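Local coordinates for protein beta-1,4-galactanase (Thielavia heterothallica, PDB 1HJS) that hydrolyses the beta-1,4-galactosidic linkages of type I arabinogalactans as a family 53 glycoside hydrolase with a TIM-barrel fold, at residues D101-L109 / N152-A160. Residues are numbered along the deposited sequence; the frame is centred on the assembly and turned at random.
Sequences DIDNLSWKL and NIARLLHSA. With NAG (2-acetamido-2-deoxy-beta-D-glucopyranose), chain E; SO4 (sulfate ion), chain F.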
ATOM      1  N   ASP A 101       7.363  21.185  16.088  1.00 17.91           N
ATOM      2  CA  ASP A 101       7.074  22.430  15.384  1.00 17.76           C
ATOM      3  C   ASP A 101       7.171  22.214  13.878  1.00 17.58           C
ATOM      4  O   ASP A 101       8.090  21.555  13.395  1.00 16.90           O
ATOM      5  CB  ASP A 101       8.024  23.543  15.833  1.00 18.34           C
ATOM      6  CG  ASP A 101       9.451  23.302  15.400  1.00 18.90           C
ATOM      7  OD1 ASP A 101      10.114  22.422  15.983  1.00 19.15           O
ATOM      8  OD2 ASP A 101       9.906  23.996  14.469  1.00 19.47           O
ATOM      9  N   ILE A 102       6.222  22.782  13.142  1.00 17.43           N
ATOM     10  CA  ILE A 102       6.167  22.624  11.690  1.00 17.47           C
ATOM     11  C   ILE A 102       7.463  22.930  10.932  1.00 17.74           C
ATOM     12  O   ILE A 102       7.857  22.166  10.053  1.00 16.77           O
ATOM     13  CB  ILE A 102       5.007  23.456  11.092  1.00 17.41           C
ATOM     14  CG1 ILE A 102       4.889  23.185   9.594  1.00 16.93           C
ATOM     15  CG2 ILE A 102       5.216  24.942  11.372  1.00 17.48           C
ATOM     16  CD1 ILE A 102       4.567  21.732   9.251  1.00 16.97           C
ATOM     17  N   ASP A 103       8.131  24.028  11.267  1.00 18.11           N
ATOM     18  CA  ASP A 103       9.375  24.381  10.583  1.00 19.33           C
ATOM     19  C   ASP A 103      10.420  23.270  10.658  1.00 19.09           C
ATOM     20  O   ASP A 103      10.903  22.790   9.631  1.00 19.47           O
ATOM     21  CB  ASP A 103       9.954  25.675  11.166  1.00 21.24           C
ATOM     22  CG  ASP A 103       9.251  26.918  10.650  1.00 23.29           C
ATOM     23  OD1 ASP A 103       8.090  26.812  10.200  1.00 24.40           O
ATOM     24  OD2 ASP A 103       9.856  28.009  10.702  1.00 24.93           O
ATOM     25  N   ASN A 104      10.765  22.850  11.870  1.00 18.46           N
ATOM     26  CA  ASN A 104      11.761  21.804  12.045  1.00 18.31           C
ATOM     27  C   ASN A 104      11.284  20.427  11.607  1.00 17.88           C
ATOM     28  O   ASN A 104      12.073  19.620  11.112  1.00 17.66           O
ATOM     29  CB  ASN A 104      12.226  21.755  13.501  1.00 20.06           C
ATOM     30  CG  ASN A 104      13.120  22.923  13.863  1.00 21.44           C
ATOM     31  OD1 ASN A 104      14.110  23.187  13.185  1.00 22.27           O
ATOM     32  ND2 ASN A 104      12.778  23.629  14.935  1.00 22.34           N
ATOM     33  N   LEU A 105       9.998  20.150  11.795  1.00 17.03           N
ATOM     34  CA  LEU A 105       9.450  18.858  11.396  1.00 16.68           C
ATOM     35  C   LEU A 105       9.512  18.707   9.878  1.00 16.83           C
ATOM     36  O   LEU A 105       9.857  17.643   9.369  1.00 16.08           O
ATOM     37  CB  LEU A 105       7.999  18.718  11.863  1.00 16.08           C
ATOM     38  CG  LEU A 105       7.292  17.426  11.433  1.00 15.66           C
ATOM     39  CD1 LEU A 105       8.041  16.211  11.979  1.00 15.56           C
ATOM     40  CD2 LEU A 105       5.862  17.444  11.944  1.00 15.71           C
ATOM     41  N   SER A 106       9.175  19.774   9.160  1.00 16.98           N
ATOM     42  CA  SER A 106       9.201  19.743   7.702  1.00 17.88           C
ATOM     43  C   SER A 106      10.611  19.439   7.226  1.00 18.32           C
ATOM     44  O   SER A 106      10.815  18.688   6.271  1.00 17.39           O
ATOM     45  CB  SER A 106       8.754  21.089   7.126  1.00 18.81           C
ATOM     46  OG  SER A 106       7.409  21.365   7.469  1.00 21.13           O
ATOM     47  N   TRP A 107      11.588  20.023   7.905  1.00 18.76           N
ATOM     48  CA  TRP A 107      12.973  19.805   7.538  1.00 20.05           C
ATOM     49  C   TRP A 107      13.406  18.384   7.881  1.00 19.17           C
ATOM     50  O   TRP A 107      14.133  17.747   7.118  1.00 18.91           O
ATOM     51  CB  TRP A 107      13.865  20.819   8.244  1.00 23.04           C
ATOM     52  CG  TRP A 107      15.132  21.075   7.505  1.00 27.15           C
ATOM     53  CD1 TRP A 107      15.409  20.731   6.207  1.00 28.00           C
ATOM     54  CD2 TRP A 107      16.284  21.763   7.992  1.00 28.91           C
ATOM     55  NE1 TRP A 107      16.664  21.164   5.859  1.00 29.58           N
ATOM     56  CE2 TRP A 107      17.225  21.804   6.936  1.00 29.73           C
ATOM     57  CE3 TRP A 107      16.617  22.354   9.218  1.00 30.01           C
ATOM     58  CZ2 TRP A 107      18.477  22.412   7.069  1.00 30.53           C
ATOM     59  CZ3 TRP A 107      17.865  22.962   9.351  1.00 31.11           C
ATOM     60  CH2 TRP A 107      18.778  22.984   8.279  1.00 30.97           C
ATOM     61  N   LYS A 108      12.952  17.893   9.031  1.00 17.83           N
ATOM     62  CA  LYS A 108      13.279  16.541   9.474  1.00 17.33           C
ATOM     63  C   LYS A 108      12.731  15.549   8.454  1.00 16.35           C
ATOM     64  O   LYS A 108      13.409  14.601   8.065  1.00 15.16           O
ATOM     65  CB  LYS A 108      12.621  16.252  10.826  1.00 18.26           C
ATOM     66  CG  LYS A 108      13.415  15.364  11.778  1.00 20.59           C
ATOM     67  CD  LYS A 108      14.257  14.300  11.093  1.00 21.19           C
ATOM     68  CE  LYS A 108      15.037  13.505  12.130  1.00 22.25           C
ATOM     69  NZ  LYS A 108      16.191  12.760  11.552  1.00 22.43           N
ATOM     70  N   LEU A 109      11.487  15.773   8.043  1.00 15.45           N
ATOM     71  CA  LEU A 109      10.817  14.903   7.086  1.00 15.24           C
ATOM     72  C   LEU A 109      11.563  14.881   5.758  1.00 15.62           C
ATOM     73  O   LEU A 109      11.721  13.829   5.135  1.00 15.29           O
ATOM     74  CB  LEU A 109       9.376  15.372   6.878  1.00 14.57           C
ATOM     75  CG  LEU A 109       8.522  14.523   5.935  1.00 14.30           C
ATOM     76  CD1 LEU A 109       8.533  13.068   6.391  1.00 13.86           C
ATOM     77  CD2 LEU A 109       7.107  15.069   5.909  1.00 13.85           C
ATOM     78  N   ASN A 152      -0.257  22.782   7.259  1.00 14.59           N
ATOM     79  CA  ASN A 152       0.850  21.942   7.708  1.00 14.14           C
ATOM     80  C   ASN A 152       0.969  20.666   6.880  1.00 14.03           C
ATOM     81  O   ASN A 152       2.066  20.247   6.522  1.00 13.61           O
ATOM     82  CB  ASN A 152       0.684  21.585   9.191  1.00 13.72           C
ATOM     83  CG  ASN A 152       1.039  22.744  10.117  1.00 14.58           C
ATOM     84  OD1 ASN A 152       1.385  23.836   9.662  1.00 14.75           O
ATOM     85  ND2 ASN A 152       0.963  22.505  11.417  1.00 14.02           N
ATOM     86  N   ILE A 153      -0.165  20.043   6.585  1.00 14.09           N
ATOM     87  CA  ILE A 153      -0.172  18.816   5.792  1.00 14.07           C
ATOM     88  C   ILE A 153       0.426  19.064   4.409  1.00 14.41           C
ATOM     89  O   ILE A 153       1.294  18.318   3.954  1.00 14.60           O
ATOM     90  CB  ILE A 153      -1.607  18.274   5.633  1.00 13.79           C
ATOM     91  CG1 ILE A 153      -2.155  17.865   7.003  1.00 12.94           C
ATOM     92  CG2 ILE A 153      -1.616  17.087   4.672  1.00 12.85           C
ATOM     93  CD1 ILE A 153      -3.610  17.452   6.979  1.00 13.20           C
ATOM     94  N   ALA A 154      -0.036  20.118   3.742  1.00 14.41           N
ATOM     95  CA  ALA A 154       0.473  20.445   2.415  1.00 15.11           C
ATOM     96  C   ALA A 154       1.976  20.706   2.476  1.00 15.62           C
ATOM     97  O   ALA A 154       2.730  20.256   1.616  1.00 14.88           O
ATOM     98  CB  ALA A 154      -0.253  21.672   1.858  1.00 14.96           C
ATOM     99  N   ARG A 155       2.403  21.434   3.504  1.00 15.88           N
ATOM    100  CA  ARG A 155       3.811  21.762   3.673  1.00 17.06           C
ATOM    101  C   ARG A 155       4.652  20.509   3.905  1.00 16.35           C
ATOM    102  O   ARG A 155       5.729  20.349   3.322  1.00 15.13           O
ATOM    103  CB  ARG A 155       3.974  22.726   4.845  1.00 19.21           C
ATOM    104  CG  ARG A 155       5.409  23.053   5.182  1.00 23.04           C
ATOM    105  CD  ARG A 155       5.688  24.535   5.001  1.00 26.56           C
ATOM    106  NE  ARG A 155       6.520  25.044   6.088  1.00 29.11           N
ATOM    107  CZ  ARG A 155       6.071  25.794   7.089  1.00 29.89           C
ATOM    108  NH1 ARG A 155       4.789  26.141   7.151  1.00 30.51           N
ATOM    109  NH2 ARG A 155       6.905  26.185   8.039  1.00 30.17           N
ATOM    110  N   LEU A 156       4.161  19.625   4.764  1.00 15.05           N
ATOM    111  CA  LEU A 156       4.874  18.392   5.058  1.00 14.73           C
ATOM    112  C   LEU A 156       4.997  17.522   3.807  1.00 14.20           C
ATOM    113  O   LEU A 156       6.083  17.024   3.494  1.00 14.24           O
ATOM    114  CB  LEU A 156       4.155  17.621   6.174  1.00 14.60           C
ATOM    115  CG  LEU A 156       4.220  18.251   7.571  1.00 14.72           C
ATOM    116  CD1 LEU A 156       3.264  17.525   8.511  1.00 14.82           C
ATOM    117  CD2 LEU A 156       5.649  18.179   8.103  1.00 14.02           C
ATOM    118  N   LEU A 157       3.893  17.346   3.086  1.00 13.50           N
ATOM    119  CA  LEU A 157       3.912  16.525   1.878  1.00 13.39           C
ATOM    120  C   LEU A 157       4.832  17.126   0.813  1.00 13.99           C
ATOM    121  O   LEU A 157       5.500  16.394   0.073  1.00 13.62           O
ATOM    122  CB  LEU A 157       2.489  16.344   1.334  1.00 12.33           C
ATOM    123  CG  LEU A 157       1.571  15.533   2.259  1.00 12.60           C
ATOM    124  CD1 LEU A 157       0.176  15.451   1.666  1.00 12.18           C
ATOM    125  CD2 LEU A 157       2.145  14.135   2.459  1.00 12.04           C
ATOM    126  N   HIS A 158       4.880  18.454   0.744  1.00 14.28           N
ATOM    127  CA  HIS A 158       5.752  19.126  -0.222  1.00 15.50           C
ATOM    128  C   HIS A 158       7.205  18.788   0.109  1.00 15.39           C
ATOM    129  O   HIS A 158       8.008  18.500  -0.781  1.00 15.73           O
ATOM    130  CB  HIS A 158       5.548  20.645  -0.165  1.00 16.57           C
ATOM    131  CG  HIS A 158       6.422  21.414  -1.110  1.00 18.29           C
ATOM    132  ND1 HIS A 158       6.230  21.411  -2.476  1.00 19.07           N
ATOM    133  CD2 HIS A 158       7.496  22.207  -0.883  1.00 18.39           C
ATOM    134  CE1 HIS A 158       7.146  22.172  -3.049  1.00 18.65           C
ATOM    135  NE2 HIS A 158       7.925  22.667  -2.106  1.00 18.79           N
ATOM    136  N   SER A 159       7.535  18.817   1.398  1.00 15.19           N
ATOM    137  CA  SER A 159       8.886  18.508   1.850  1.00 15.07           C
ATOM    138  C   SER A 159       9.250  17.058   1.562  1.00 15.10           C
ATOM    139  O   SER A 159      10.363  16.772   1.118  1.00 14.16           O
ATOM    140  CB  SER A 159       9.021  18.780   3.348  1.00 15.49           C
ATOM    141  OG  SER A 159       8.890  20.166   3.622  1.00 17.54           O
ATOM    142  N   ALA A 160       8.314  16.147   1.824  1.00 14.64           N
ATOM    143  CA  ALA A 160       8.544  14.724   1.583  1.00 14.84           C
ATOM    144  C   ALA A 160       8.760  14.474   0.093  1.00 14.54           C
ATOM    145  O   ALA A 160       9.687  13.768  -0.304  1.00 14.42           O
ATOM    146  CB  ALA A 160       7.352  13.904   2.083  1.00 14.35           C
TER
HETATM  147  C1  NAG E 601      18.397  18.481   8.172  1.00 27.09           C
HETATM  148  C2  NAG E 601      18.450  18.948   9.629  1.00 27.97           C
HETATM  149  C3  NAG E 601      19.426  20.121   9.778  1.00 29.39           C
HETATM  150  C4  NAG E 601      20.789  19.775   9.172  1.00 29.83           C
HETATM  151  C5  NAG E 601      20.614  19.269   7.737  1.00 29.94           C
HETATM  152  C6  NAG E 601      21.922  18.808   7.128  1.00 30.20           C
HETATM  153  C7  NAG E 601      16.523  18.745  11.066  1.00 28.27           C
HETATM  154  C8  NAG E 601      15.325  19.451  11.687  1.00 27.82           C
HETATM  155  N2  NAG E 601      17.123  19.356  10.049  1.00 28.01           N
HETATM  156  O3  NAG E 601      19.587  20.436  11.152  1.00 29.94           O
HETATM  157  O4  NAG E 601      21.617  20.929   9.173  1.00 30.72           O
HETATM  158  O5  NAG E 601      19.712  18.141   7.712  1.00 28.65           O
HETATM  159  O6  NAG E 601      21.837  18.767   5.713  1.00 31.89           O
HETATM  160  O7  NAG E 601      16.896  17.659  11.511  1.00 27.95           O
HETATM  161  S   SO4 F 701      15.889   9.355  12.377  1.00 44.83           S
HETATM  162  O1  SO4 F 701      15.233   9.641  10.922  1.00 44.53           O
HETATM  163  O2  SO4 F 701      16.872  10.406  12.562  1.00 44.47           O
HETATM  164  O3  SO4 F 701      14.959   9.358  13.296  1.00 44.37           O
HETATM  165  O4  SO4 F 701      16.573   8.102  12.180  1.00 44.45           O
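Leu156 packs as a knob into a hole lined by Ile102, Leu105, Ser106 and Leu109, in a near-parallel contact between two neighbouring outer helices of the (beta/alpha)8 barrel. The axes of 102-109 and 152-160 approach to 8.4 Å and cross at -28°, and Ser106 and Leu156 bring their CA atoms within 5.2 Å. Leu156 CD2 lies 3.8 Å from Leu105 CG, the two side chains crossing at about a right angle, while Leu156 CG meets Ile102 CD1. Further along both helices, Leu109 CD2 rests against Leu156 CB and reaches Ala160 CB at 4.0 Å. At the start of helix 102-122, Ile102 is covered by Arg155: Ile102 CG1, held anti to the backbone N (chi1 -175°), sits over the centre of one guanidinium face, 3.8 Å from Arg155 CZ. Arg155 NH2 forms a salt bridge to Asp103 OD1 at 2.5 Å, the oxygen arriving at the guanidinium edge although the carboxylate and guanidinium planes stand 65° apart. A leucine in place of Arg155 would probably leave Asp103 without its charge mate and Ile102 without its flat cover. Ser106 OG donates to Ile102 O at 2.7 Å, which Ser106 N approaches from the other face, so the hydroxyl is satisfied within its own helix although it faces Arg155 CG and Leu156 CD2. Helix 102-122 follows strand 75-80 and helix 150-165 follows strand 129-132; Leu157 and Ala160 touch Ile132 of the latter strand, and Ile153 and Leu157 pack on helix 185-196.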